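PDB 3S99: purine-binding protein BAB2_0673 from Brucella melitensis biovar Abortus, which binds adenine and probably other purines such as guanine, and may deliver them to an ABC-type uptake system. Local coordinates for residues W42-L53 and V252-A263. Numbering follows the deposited sequence.
With ADE (adenine), chain T.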
loop_
_atom_site.group_PDB
_atom_site.type_symbol
_atom_site.label_atom_id
_atom_site.label_comp_id
_atom_site.label_asym_id
_atom_site.label_seq_id
_atom_site.Cartn_x
_atom_site.Cartn_y
_atom_site.Cartn_z
ATOM N N TRP A 42 -0.696 -5.114 6.354
ATOM C CA TRP A 42 0.565 -4.625 5.801
ATOM C C TRP A 42 1.762 -5.397 6.293
ATOM O O TRP A 42 2.548 -5.878 5.502
ATOM C CB TRP A 42 0.765 -3.155 6.181
ATOM C CG TRP A 42 2.121 -2.619 5.815
ATOM C CD1 TRP A 42 3.237 -2.534 6.611
ATOM C CD2 TRP A 42 2.497 -2.129 4.534
ATOM N NE1 TRP A 42 4.285 -1.961 5.895
ATOM C CE2 TRP A 42 3.856 -1.733 4.609
ATOM C CE3 TRP A 42 1.799 -1.942 3.334
ATOM C CZ2 TRP A 42 4.539 -1.174 3.513
ATOM C CZ3 TRP A 42 2.492 -1.432 2.223
ATOM C CH2 TRP A 42 3.845 -1.046 2.326
ATOM N N THR A 43 1.953 -5.481 7.610
ATOM C CA THR A 43 3.151 -6.164 8.115
ATOM C C THR A 43 3.049 -7.679 7.844
ATOM O O THR A 43 4.032 -8.355 7.492
ATOM C CB THR A 43 3.401 -5.853 9.584
ATOM O OG1 THR A 43 3.922 -4.512 9.680
ATOM C CG2 THR A 43 4.416 -6.856 10.187
ATOM N N TYR A 44 1.835 -8.197 7.959
ATOM C CA TYR A 44 1.567 -9.607 7.689
ATOM C C TYR A 44 2.017 -10.007 6.269
ATOM O O TYR A 44 2.654 -11.032 6.094
ATOM C CB TYR A 44 0.077 -9.852 7.855
ATOM C CG TYR A 44 -0.400 -11.216 7.453
ATOM C CD1 TYR A 44 -0.137 -12.327 8.251
ATOM C CD2 TYR A 44 -1.162 -11.403 6.291
ATOM C CE1 TYR A 44 -0.618 -13.608 7.894
ATOM C CE2 TYR A 44 -1.641 -12.672 5.928
ATOM C CZ TYR A 44 -1.369 -13.751 6.729
ATOM O OH TYR A 44 -1.800 -14.989 6.375
ATOM N N GLN A 45 1.646 -9.204 5.268
ATOM C CA GLN A 45 2.069 -9.436 3.885
ATOM C C GLN A 45 3.587 -9.398 3.740
ATOM O O GLN A 45 4.162 -10.211 3.035
ATOM C CB GLN A 45 1.502 -8.385 2.935
ATOM C CG GLN A 45 0.232 -8.676 2.187
ATOM C CD GLN A 45 0.025 -10.084 1.664
ATOM O OE1 GLN A 45 -0.637 -10.873 2.308
ATOM N NE2 GLN A 45 0.530 -10.373 0.479
ATOM N N HIS A 46 4.253 -8.452 4.404
ATOM C CA HIS A 46 5.716 -8.505 4.435
ATOM C C HIS A 46 6.243 -9.814 5.010
ATOM O O HIS A 46 7.157 -10.424 4.447
ATOM C CB HIS A 46 6.311 -7.291 5.145
ATOM C CG HIS A 46 6.239 -6.034 4.340
ATOM N ND1 HIS A 46 7.016 -5.826 3.206
ATOM C CD2 HIS A 46 5.494 -4.914 4.504
ATOM C CE1 HIS A 46 6.754 -4.623 2.730
ATOM N NE2 HIS A 46 5.820 -4.056 3.482
ATOM N N ASP A 47 5.636 -10.283 6.106
ATOM C CA ASP A 47 6.142 -11.441 6.797
ATOM C C ASP A 47 5.770 -12.710 6.046
ATOM O O ASP A 47 6.531 -13.663 6.081
ATOM C CB ASP A 47 5.570 -11.501 8.205
ATOM C CG ASP A 47 6.310 -12.460 9.109
ATOM O OD1 ASP A 47 7.520 -12.225 9.420
ATOM O OD2 ASP A 47 5.671 -13.427 9.533
ATOM N N GLN A 48 4.619 -12.730 5.376
ATOM C CA GLN A 48 4.281 -13.875 4.507
ATOM C C GLN A 48 5.268 -13.947 3.345
ATOM O O GLN A 48 5.565 -15.019 2.854
ATOM C CB GLN A 48 2.835 -13.804 3.990
ATOM C CG GLN A 48 1.802 -13.931 5.084
ATOM C CD GLN A 48 1.711 -15.344 5.593
ATOM O OE1 GLN A 48 2.233 -15.676 6.653
ATOM N NE2 GLN A 48 1.062 -16.183 4.831
ATOM N N ALA A 49 5.770 -12.805 2.908
ATOM C CA ALA A 49 6.794 -12.740 1.840
ATOM C C ALA A 49 8.156 -13.172 2.389
ATOM O O ALA A 49 8.940 -13.876 1.709
ATOM C CB ALA A 49 6.838 -11.324 1.240
ATOM N N ARG A 50 8.443 -12.842 3.646
ATOM C CA ARG A 50 9.632 -13.416 4.291
ATOM C C ARG A 50 9.552 -14.950 4.267
ATOM O O ARG A 50 10.520 -15.615 3.939
ATOM C CB ARG A 50 9.773 -12.944 5.721
ATOM C CG ARG A 50 11.015 -13.409 6.426
ATOM C CD ARG A 50 11.008 -13.039 7.935
ATOM N NE ARG A 50 9.842 -13.621 8.618
ATOM C CZ ARG A 50 9.693 -14.902 8.950
ATOM N NH1 ARG A 50 10.650 -15.799 8.723
ATOM N NH2 ARG A 50 8.562 -15.297 9.538
ATOM N N LYS A 51 8.391 -15.489 4.631
ATOM C CA LYS A 51 8.181 -16.941 4.618
ATOM C C LYS A 51 8.324 -17.573 3.234
ATOM O O LYS A 51 8.842 -18.678 3.120
ATOM C CB LYS A 51 6.821 -17.278 5.212
ATOM C CG LYS A 51 6.755 -17.036 6.716
ATOM C CD LYS A 51 5.320 -17.285 7.223
ATOM C CE LYS A 51 5.240 -17.324 8.735
ATOM N NZ LYS A 51 3.806 -17.389 9.121
ATOM N N GLU A 52 7.882 -16.865 2.198
ATOM C CA GLU A 52 8.082 -17.297 0.806
ATOM C C GLU A 52 9.571 -17.379 0.474
ATOM O O GLU A 52 10.047 -18.357 -0.121
ATOM C CB GLU A 52 7.346 -16.381 -0.161
ATOM C CG GLU A 52 5.851 -16.580 -0.081
ATOM C CD GLU A 52 5.007 -15.576 -0.874
ATOM O OE1 GLU A 52 5.526 -14.762 -1.641
ATOM O OE2 GLU A 52 3.771 -15.632 -0.739
ATOM N N LEU A 53 10.317 -16.376 0.917
ATOM C CA LEU A 53 11.773 -16.400 0.778
ATOM C C LEU A 53 12.368 -17.646 1.438
ATOM O O LEU A 53 13.183 -18.351 0.824
ATOM C CB LEU A 53 12.376 -15.136 1.397
ATOM C CG LEU A 53 13.884 -15.049 1.535
ATOM C CD1 LEU A 53 14.542 -15.146 0.141
ATOM C CD2 LEU A 53 14.255 -13.732 2.294
ATOM N N VAL A 252 -3.558 -6.237 -3.090
ATOM C CA VAL A 252 -2.669 -7.180 -2.457
ATOM C C VAL A 252 -1.252 -6.861 -2.903
ATOM O O VAL A 252 -0.998 -6.634 -4.076
ATOM C CB VAL A 252 -3.014 -8.646 -2.795
ATOM C CG1 VAL A 252 -1.952 -9.639 -2.206
ATOM C CG2 VAL A 252 -4.428 -9.009 -2.283
ATOM N N ASP A 253 -0.342 -6.837 -1.941
ATOM C CA ASP A 253 1.051 -6.463 -2.176
ATOM C C ASP A 253 1.823 -7.758 -2.337
ATOM O O ASP A 253 1.865 -8.547 -1.386
ATOM C CB ASP A 253 1.596 -5.719 -0.965
ATOM C CG ASP A 253 0.863 -4.426 -0.698
ATOM O OD1 ASP A 253 0.241 -3.893 -1.633
ATOM O OD2 ASP A 253 0.947 -3.922 0.432
ATOM N N GLU A 254 2.446 -7.981 -3.496
ATOM C CA GLU A 254 3.170 -9.252 -3.698
ATOM C C GLU A 254 4.702 -9.072 -3.569
ATOM O O GLU A 254 5.415 -8.941 -4.544
ATOM C CB GLU A 254 2.786 -9.893 -5.029
ATOM C CG GLU A 254 1.333 -10.405 -5.091
ATOM C CD GLU A 254 1.070 -11.629 -4.189
ATOM O OE1 GLU A 254 1.988 -12.431 -3.881
ATOM O OE2 GLU A 254 -0.091 -11.766 -3.762
ATOM N N TRP A 255 5.203 -9.104 -2.348
ATOM C CA TRP A 255 6.615 -8.817 -2.145
ATOM C C TRP A 255 7.514 -10.025 -2.374
ATOM O O TRP A 255 8.712 -9.882 -2.575
ATOM C CB TRP A 255 6.849 -8.278 -0.751
ATOM C CG TRP A 255 5.956 -7.142 -0.298
ATOM C CD1 TRP A 255 5.022 -7.197 0.690
ATOM C CD2 TRP A 255 5.941 -5.789 -0.786
ATOM N NE1 TRP A 255 4.451 -5.961 0.872
ATOM C CE2 TRP A 255 4.980 -5.092 -0.045
ATOM C CE3 TRP A 255 6.619 -5.111 -1.815
ATOM C CZ2 TRP A 255 4.718 -3.745 -0.258
ATOM C CZ3 TRP A 255 6.354 -3.801 -2.020
ATOM C CH2 TRP A 255 5.410 -3.120 -1.263
ATOM N N GLY A 256 6.951 -11.223 -2.329
ATOM C CA GLY A 256 7.765 -12.449 -2.268
ATOM C C GLY A 256 8.741 -12.652 -3.412
ATOM O O GLY A 256 9.916 -12.899 -3.176
ATOM N N PRO A 257 8.259 -12.559 -4.656
ATOM C CA PRO A 257 9.185 -12.713 -5.777
ATOM C C PRO A 257 10.308 -11.689 -5.762
ATOM O O PRO A 257 11.443 -12.024 -6.067
ATOM C CB PRO A 257 8.273 -12.557 -7.006
ATOM C CG PRO A 257 6.888 -13.108 -6.492
ATOM C CD PRO A 257 6.838 -12.556 -5.079
ATOM N N TYR A 258 10.011 -10.461 -5.348
ATOM C CA TYR A 258 11.021 -9.416 -5.260
ATOM C C TYR A 258 12.061 -9.762 -4.191
ATOM O O TYR A 258 13.280 -9.695 -4.428
ATOM C CB TYR A 258 10.360 -8.045 -4.965
ATOM C CG TYR A 258 11.390 -6.929 -4.887
ATOM C CD1 TYR A 258 11.996 -6.452 -6.048
ATOM C CD2 TYR A 258 11.788 -6.392 -3.679
ATOM C CE1 TYR A 258 12.969 -5.475 -6.015
ATOM C CE2 TYR A 258 12.781 -5.382 -3.630
ATOM C CZ TYR A 258 13.372 -4.946 -4.806
ATOM O OH TYR A 258 14.326 -3.965 -4.827
ATOM N N TYR A 259 11.594 -10.189 -3.026
ATOM C CA TYR A 259 12.510 -10.551 -1.936
ATOM C C TYR A 259 13.409 -11.723 -2.338
ATOM O O TYR A 259 14.589 -11.744 -2.048
ATOM C CB TYR A 259 11.718 -10.891 -0.667
ATOM C CG TYR A 259 11.042 -9.684 -0.010
ATOM C CD1 TYR A 259 11.269 -8.380 -0.469
ATOM C CD2 TYR A 259 10.208 -9.848 1.087
ATOM C CE1 TYR A 259 10.676 -7.292 0.130
ATOM C CE2 TYR A 259 9.606 -8.735 1.713
ATOM C CZ TYR A 259 9.853 -7.477 1.230
ATOM O OH TYR A 259 9.287 -6.392 1.823
ATOM N N ILE A 260 12.841 -12.706 -3.011
ATOM C CA ILE A 260 13.632 -13.841 -3.473
ATOM C C ILE A 260 14.689 -13.357 -4.484
ATOM O O ILE A 260 15.853 -13.709 -4.360
ATOM C CB ILE A 260 12.716 -14.931 -4.053
ATOM C CG1 ILE A 260 11.918 -15.597 -2.915
ATOM C CG2 ILE A 260 13.546 -15.995 -4.849
ATOM C CD1 ILE A 260 10.646 -16.291 -3.340
ATOM N N ASP A 261 14.289 -12.541 -5.458
ATOM C CA ASP A 261 15.230 -12.069 -6.496
ATOM C C ASP A 261 16.435 -11.325 -5.883
ATOM O O ASP A 261 17.576 -11.617 -6.200
ATOM C CB ASP A 261 14.510 -11.177 -7.519
ATOM C CG ASP A 261 15.467 -10.598 -8.569
ATOM O OD1 ASP A 261 16.012 -11.383 -9.354
ATOM O OD2 ASP A 261 15.696 -9.362 -8.574
ATOM N N ARG A 262 16.167 -10.419 -4.952
ATOM C CA ARG A 262 17.207 -9.642 -4.295
ATOM C C ARG A 262 18.102 -10.477 -3.398
ATOM O O ARG A 262 19.296 -10.228 -3.354
ATOM C CB ARG A 262 16.586 -8.478 -3.500
ATOM C CG ARG A 262 15.699 -7.576 -4.336
ATOM C CD ARG A 262 16.388 -7.054 -5.613
ATOM N NE ARG A 262 17.339 -5.963 -5.324
ATOM C CZ ARG A 262 18.302 -5.572 -6.137
ATOM N NH1 ARG A 262 18.499 -6.200 -7.275
ATOM N NH2 ARG A 262 19.077 -4.546 -5.806
ATOM N N ALA A 263 17.546 -11.482 -2.705
ATOM C CA ALA A 263 18.367 -12.401 -1.903
ATOM C C ALA A 263 19.272 -13.233 -2.804
ATOM O O ALA A 263 20.473 -13.405 -2.508
ATOM C CB ALA A 263 17.493 -13.309 -1.031
HETATM N N9 ADE T . 4.975 2.606 4.377
HETATM C C8 ADE T . 4.447 2.881 3.135
HETATM N N7 ADE T . 3.210 2.483 2.961
HETATM C C5 ADE T . 2.955 1.917 4.215
HETATM C C6 ADE T . 1.811 1.322 4.673
HETATM N N6 ADE T . 0.789 1.233 3.810
HETATM N N1 ADE T . 1.806 0.835 5.956
HETATM C C2 ADE T . 2.910 0.979 6.710
HETATM N N3 ADE T . 4.073 1.539 6.377
HETATM C C4 ADE T . 4.003 1.982 5.100
HETATM O O HOH W 1 2.450 -5.349 2.697
HETATM O O HOH W 2 4.154 -12.450 -2.130
#
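Ala49 and Gly256 mark where the two backbones come nearest, CA to CA 4.2 Å: the Ala49 methyl is a low bump pressed into a hollow made by the Gly256 backbone, Trp255 CB (3.6 Å from Ala49 CB) and the Tyr259 ring. Glu52 OE1 lies 3.3 Å from Gly256 CA, and a water joins it to Glu254 OE1 and the Gly256 amide. Further along, Leu53 CD1 rests in the shallow groove beside Ile260 and Ala263; the short helical segments come within 8.3 Å of each other, crossing at -47°.

Toward the ligand the bumps become flat. The His46 ring lies over the pyrrole part of Trp255 in an offset stack, planes 10° apart, while His46 ND1 meets Tyr259 OH at 2.7 Å in a hydrogen bond; that hydroxyl also hydrogen-bonds Tyr128 OH. Stack and bond together limit how the imidazole can turn. Trp255 also forms an offset edge-to-face pair with Trp42, its edge toward the Trp42 face, and a water bridges Trp255 NE1, Trp42 O and Asp253 OD2. Gln45 sends NE2 to Asp253 O (2.9 Å) in a nearly straight bond.

A chi1 of 172° sets the Trp42 indole beside its own carbonyl carbon, where it forms a layer between adenine on one face and His46 NE2, 3.0 Å above the plane near the rim, on the other; its NE1 is hydrogen-bonded to Thr93 O. The aromatic cluster of Trp42, His46 and Trp255 thus backs the purine pocket in the interdomain cleft of a two-domain, periplasmic-binding-protein fold of the BMP family.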